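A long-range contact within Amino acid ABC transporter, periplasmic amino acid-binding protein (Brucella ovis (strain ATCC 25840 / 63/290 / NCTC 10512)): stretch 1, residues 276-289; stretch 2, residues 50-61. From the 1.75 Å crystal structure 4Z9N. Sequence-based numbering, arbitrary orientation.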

# COMPACT_ATOMS: atom_id res chain seq x y z
N GLY D 276 -21.33 -3.24 1.44
CA GLY D 276 -22.12 -4.44 1.23
C GLY D 276 -22.32 -5.23 2.51
O GLY D 276 -22.87 -6.34 2.51
N LEU D 277 -21.89 -4.64 3.63
CA LEU D 277 -21.95 -5.31 4.92
C LEU D 277 -22.90 -4.56 5.84
O LEU D 277 -23.64 -3.69 5.39
CB LEU D 277 -20.55 -5.39 5.53
CG LEU D 277 -19.47 -5.97 4.62
CD1 LEU D 277 -18.16 -6.01 5.35
CD2 LEU D 277 -19.87 -7.38 4.14
N ASP D 278 -22.88 -4.88 7.13
CA ASP D 278 -23.73 -4.22 8.11
C ASP D 278 -23.01 -3.03 8.74
O ASP D 278 -21.80 -2.90 8.59
CB ASP D 278 -24.18 -5.20 9.19
CG ASP D 278 -24.98 -6.35 8.62
OD1 ASP D 278 -25.78 -6.11 7.70
OD2 ASP D 278 -24.80 -7.49 9.09
N LYS D 279 -23.74 -2.17 9.44
CA LYS D 279 -23.13 -0.94 9.94
C LYS D 279 -22.01 -1.24 10.94
O LYS D 279 -21.03 -0.50 11.03
CB LYS D 279 -24.18 -0.04 10.59
N ASP D 280 -22.13 -2.34 11.67
CA ASP D 280 -21.14 -2.66 12.69
C ASP D 280 -20.10 -3.68 12.22
O ASP D 280 -19.60 -4.46 13.02
CB ASP D 280 -21.84 -3.17 13.96
CG ASP D 280 -22.66 -4.43 13.72
OD1 ASP D 280 -22.92 -4.77 12.55
OD2 ASP D 280 -23.04 -5.09 14.72
N TRP D 281 -19.77 -3.66 10.92
CA TRP D 281 -18.88 -4.66 10.35
C TRP D 281 -17.50 -4.70 11.06
O TRP D 281 -16.91 -5.77 11.22
CB TRP D 281 -18.70 -4.43 8.84
CG TRP D 281 -18.05 -3.12 8.52
CD1 TRP D 281 -18.60 -1.87 8.67
CD2 TRP D 281 -16.73 -2.92 8.01
NE1 TRP D 281 -17.69 -0.91 8.28
CE2 TRP D 281 -16.54 -1.53 7.86
CE3 TRP D 281 -15.69 -3.78 7.64
CZ2 TRP D 281 -15.35 -0.98 7.39
CZ3 TRP D 281 -14.51 -3.24 7.17
CH2 TRP D 281 -14.35 -1.85 7.04
N VAL D 282 -17.00 -3.55 11.50
CA VAL D 282 -15.71 -3.52 12.19
C VAL D 282 -15.81 -4.10 13.60
O VAL D 282 -14.91 -4.80 14.05
CB VAL D 282 -15.10 -2.11 12.22
CG1 VAL D 282 -13.73 -2.14 12.89
CG2 VAL D 282 -14.98 -1.55 10.81
N VAL D 283 -16.91 -3.82 14.31
CA VAL D 283 -17.13 -4.44 15.61
C VAL D 283 -17.14 -5.96 15.44
O VAL D 283 -16.55 -6.69 16.24
CB VAL D 283 -18.44 -3.96 16.28
CG1 VAL D 283 -18.58 -4.57 17.68
CG2 VAL D 283 -18.48 -2.44 16.36
N LYS D 284 -17.77 -6.44 14.37
CA LYS D 284 -17.77 -7.88 14.09
C LYS D 284 -16.36 -8.42 13.88
O LYS D 284 -16.04 -9.49 14.41
CB LYS D 284 -18.63 -8.21 12.87
CG LYS D 284 -20.09 -7.86 12.99
CD LYS D 284 -20.84 -8.29 11.73
CE LYS D 284 -22.33 -7.98 11.80
NZ LYS D 284 -22.89 -8.23 13.15
N ILE D 285 -15.53 -7.69 13.12
CA ILE D 285 -14.16 -8.11 12.89
C ILE D 285 -13.39 -8.20 14.22
O ILE D 285 -12.79 -9.23 14.54
CB ILE D 285 -13.40 -7.17 11.90
CG1 ILE D 285 -14.05 -7.18 10.50
CG2 ILE D 285 -11.96 -7.59 11.82
CD1 ILE D 285 -13.48 -6.12 9.54
N ILE D 286 -13.39 -7.11 14.98
CA ILE D 286 -12.57 -7.06 16.19
C ILE D 286 -13.06 -8.06 17.25
O ILE D 286 -12.25 -8.69 17.95
CB ILE D 286 -12.54 -5.62 16.74
CG1 ILE D 286 -12.00 -4.66 15.68
CG2 ILE D 286 -11.66 -5.54 17.96
CD1 ILE D 286 -10.59 -5.01 15.18
N LYS D 287 -14.37 -8.24 17.37
CA LYS D 287 -14.90 -9.27 18.25
C LYS D 287 -14.43 -10.66 17.82
O LYS D 287 -14.13 -11.52 18.67
CB LYS D 287 -16.42 -9.22 18.27
CG LYS D 287 -16.97 -8.00 18.99
CD LYS D 287 -18.24 -8.31 19.74
CE LYS D 287 -18.72 -7.07 20.49
NZ LYS D 287 -20.20 -7.07 20.71
N GLY D 288 -14.36 -10.88 16.51
CA GLY D 288 -14.01 -12.18 15.98
C GLY D 288 -12.54 -12.56 16.13
O GLY D 288 -12.23 -13.71 16.45
N VAL D 289 -11.64 -11.61 15.90
CA VAL D 289 -10.21 -11.93 15.83
C VAL D 289 -9.32 -10.90 16.53
O VAL D 289 -8.11 -11.11 16.64
CB VAL D 289 -9.76 -12.09 14.35
CG1 VAL D 289 -10.46 -13.31 13.68
CG2 VAL D 289 -10.02 -10.81 13.58
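Stretch 2 50-61: RAVASAIFGDPT

The centre of the contact is apolar and is built on the small side chains of Ala51 and Ala55, one turn apart on the helix of stretch 2. Ile285 lies across both: its CG1 is 3.7 Å from Ala55 CB, and its CG2 is 4.1 Å from Ala51 CB. The backbones come close here: the CA atoms of Ile285 and Ser54 are 5.0 Å apart, those of Trp281 and Ala55 5.1 Å. One turn further along stretch 1, Val289 continues the apolar seam, with CG2 3.7 Å from Ala51 CB and CG1 3.7 Å from Arg50 CB. At the other end Leu277, in the loop that precedes the helix, takes up Ala55 and Ile56; its CD1 is 4.0 Å from Ala55 CB and its CD2 4.1 Å from Ile56 CG1.

Stretch 2 runs as a helix from Arg50, having begun earlier in the chain, to Phe57. It packs against the helix that starts at Trp281 in stretch 1, with the axes approaching to 7.5 Å and their N-to-C directions at 138°, so that the two run in roughly opposite senses but well short of antiparallel. The register follows this direction at the helical core, where the CA of Trp281 lies nearest that of Ala55 and the CA of Ile285 nearest that of Ser54. Val52 and Ala53 make no contact with stretch 1, and Val52 directs its CA-to-CB bond away from it.

Gly288 also lies close to stretch 2, its CA 3.7 Å from Ser54 OG. A CB at this position would point toward stretch 2 and fall 2.2 Å from Ser54 OG, a clash. The serine hydroxyl is turned back into its own helix, chi1 in the m rotamer, and Ser54 OG donates a 2.7 Å hydrogen bond to Arg50 O. It therefore packs against the glycine without spending its proton across the interface.

Beyond Phe57 the helix stops. Gly58 leaves helical angles with a positive phi, which favours glycine, and the chain turns through Asp59 to Pro60, whose CG lies 3.8 Å from Gly288 O. Lys284 extends over this exit: its CB is 3.3 Å from Ser54 O, and its CD is 3.8 Å from Gly58 CA. The aliphatic part of the lysine thus covers the end of the helix, while Lys284 NZ forms a salt bridge 3.5 Å long with Asp280 OD1 of its own stretch.

No direct hydrogen bond joins the stretches. At the polar edge beside Leu277, a water links them instead, donating to Ala55 O at 2.7 Å and accepting from Asp278 N at 3.0 Å; its further bond to Asp278 OD2, 3.4 Å, is weak. Arg50, at the start of the stretch, sends its side chain out so that Arg50 NH1 donates a 3.0 Å hydrogen bond to Pro60 O, tying the segment after the helix back to Arg50. In all, 518 Å² of surface is buried between the stretches, counting both sides.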

# COMPACT_ATOMS: atom_id res chain seq x y z
N ARG D 50 -10.42 -15.56 9.00
CA ARG D 50 -11.51 -15.47 9.96
C ARG D 50 -11.98 -14.03 10.11
O ARG D 50 -13.15 -13.80 10.45
CB ARG D 50 -11.08 -16.03 11.32
CG ARG D 50 -10.64 -17.50 11.29
CD ARG D 50 -10.71 -18.11 12.69
NE ARG D 50 -10.17 -19.46 12.72
CZ ARG D 50 -10.85 -20.55 12.38
NH1 ARG D 50 -12.12 -20.46 11.98
NH2 ARG D 50 -10.27 -21.74 12.42
N ALA D 51 -11.09 -13.08 9.88
CA ALA D 51 -11.48 -11.66 9.96
C ALA D 51 -12.49 -11.32 8.86
O ALA D 51 -13.47 -10.60 9.09
CB ALA D 51 -10.24 -10.74 9.86
N VAL D 52 -12.25 -11.84 7.66
CA VAL D 52 -13.17 -11.62 6.55
C VAL D 52 -14.50 -12.31 6.84
O VAL D 52 -15.56 -11.74 6.62
CB VAL D 52 -12.56 -12.10 5.23
CG1 VAL D 52 -13.55 -11.97 4.10
CG2 VAL D 52 -11.30 -11.29 4.94
N ALA D 53 -14.43 -13.53 7.36
CA ALA D 53 -15.65 -14.23 7.73
C ALA D 53 -16.42 -13.46 8.80
O ALA D 53 -17.66 -13.44 8.78
CB ALA D 53 -15.32 -15.64 8.21
N SER D 54 -15.71 -12.84 9.73
CA SER D 54 -16.40 -12.08 10.78
C SER D 54 -17.05 -10.83 10.21
O SER D 54 -18.18 -10.50 10.56
CB SER D 54 -15.44 -11.70 11.91
OG SER D 54 -14.70 -12.81 12.38
N ALA D 55 -16.34 -10.15 9.32
CA ALA D 55 -16.90 -8.98 8.63
C ALA D 55 -18.23 -9.28 7.96
O ALA D 55 -19.12 -8.43 7.91
CB ALA D 55 -15.89 -8.47 7.59
N ILE D 56 -18.36 -10.48 7.42
CA ILE D 56 -19.50 -10.84 6.60
C ILE D 56 -20.60 -11.48 7.41
O ILE D 56 -21.77 -11.13 7.27
CB ILE D 56 -19.08 -11.77 5.45
CG1 ILE D 56 -18.06 -11.08 4.54
CG2 ILE D 56 -20.29 -12.24 4.65
CD1 ILE D 56 -17.44 -12.01 3.50
N PHE D 57 -20.21 -12.44 8.25
CA PHE D 57 -21.18 -13.29 8.95
C PHE D 57 -21.28 -13.00 10.44
O PHE D 57 -22.18 -13.51 11.10
CB PHE D 57 -20.81 -14.77 8.75
CG PHE D 57 -20.83 -15.22 7.32
CD1 PHE D 57 -22.03 -15.39 6.65
CD2 PHE D 57 -19.65 -15.49 6.64
CE1 PHE D 57 -22.06 -15.81 5.32
CE2 PHE D 57 -19.67 -15.92 5.33
CZ PHE D 57 -20.87 -16.08 4.66
N GLY D 58 -20.36 -12.20 10.98
CA GLY D 58 -20.31 -11.97 12.41
C GLY D 58 -19.94 -13.22 13.20
O GLY D 58 -20.28 -13.37 14.38
N ASP D 59 -19.23 -14.13 12.53
CA ASP D 59 -18.87 -15.42 13.11
C ASP D 59 -17.57 -15.87 12.45
O ASP D 59 -17.57 -16.22 11.28
CB ASP D 59 -20.00 -16.43 12.89
CG ASP D 59 -19.72 -17.80 13.51
OD1 ASP D 59 -18.56 -18.10 13.88
OD2 ASP D 59 -20.68 -18.60 13.61
N PRO D 60 -16.45 -15.86 13.20
CA PRO D 60 -15.14 -16.22 12.64
C PRO D 60 -14.99 -17.70 12.25
O PRO D 60 -13.95 -18.07 11.70
CB PRO D 60 -14.16 -15.86 13.76
CG PRO D 60 -15.00 -15.89 15.03
CD PRO D 60 -16.37 -15.46 14.62
N THR D 61 -16.00 -18.52 12.54
CA THR D 61 -15.92 -19.94 12.22
C THR D 61 -16.72 -20.28 10.97
O THR D 61 -16.79 -21.44 10.58
CB THR D 61 -16.43 -20.81 13.39
OG1 THR D 61 -17.83 -20.59 13.57
CG2 THR D 61 -15.71 -20.44 14.69
O HOH W 1 -21.53 -7.31 8.30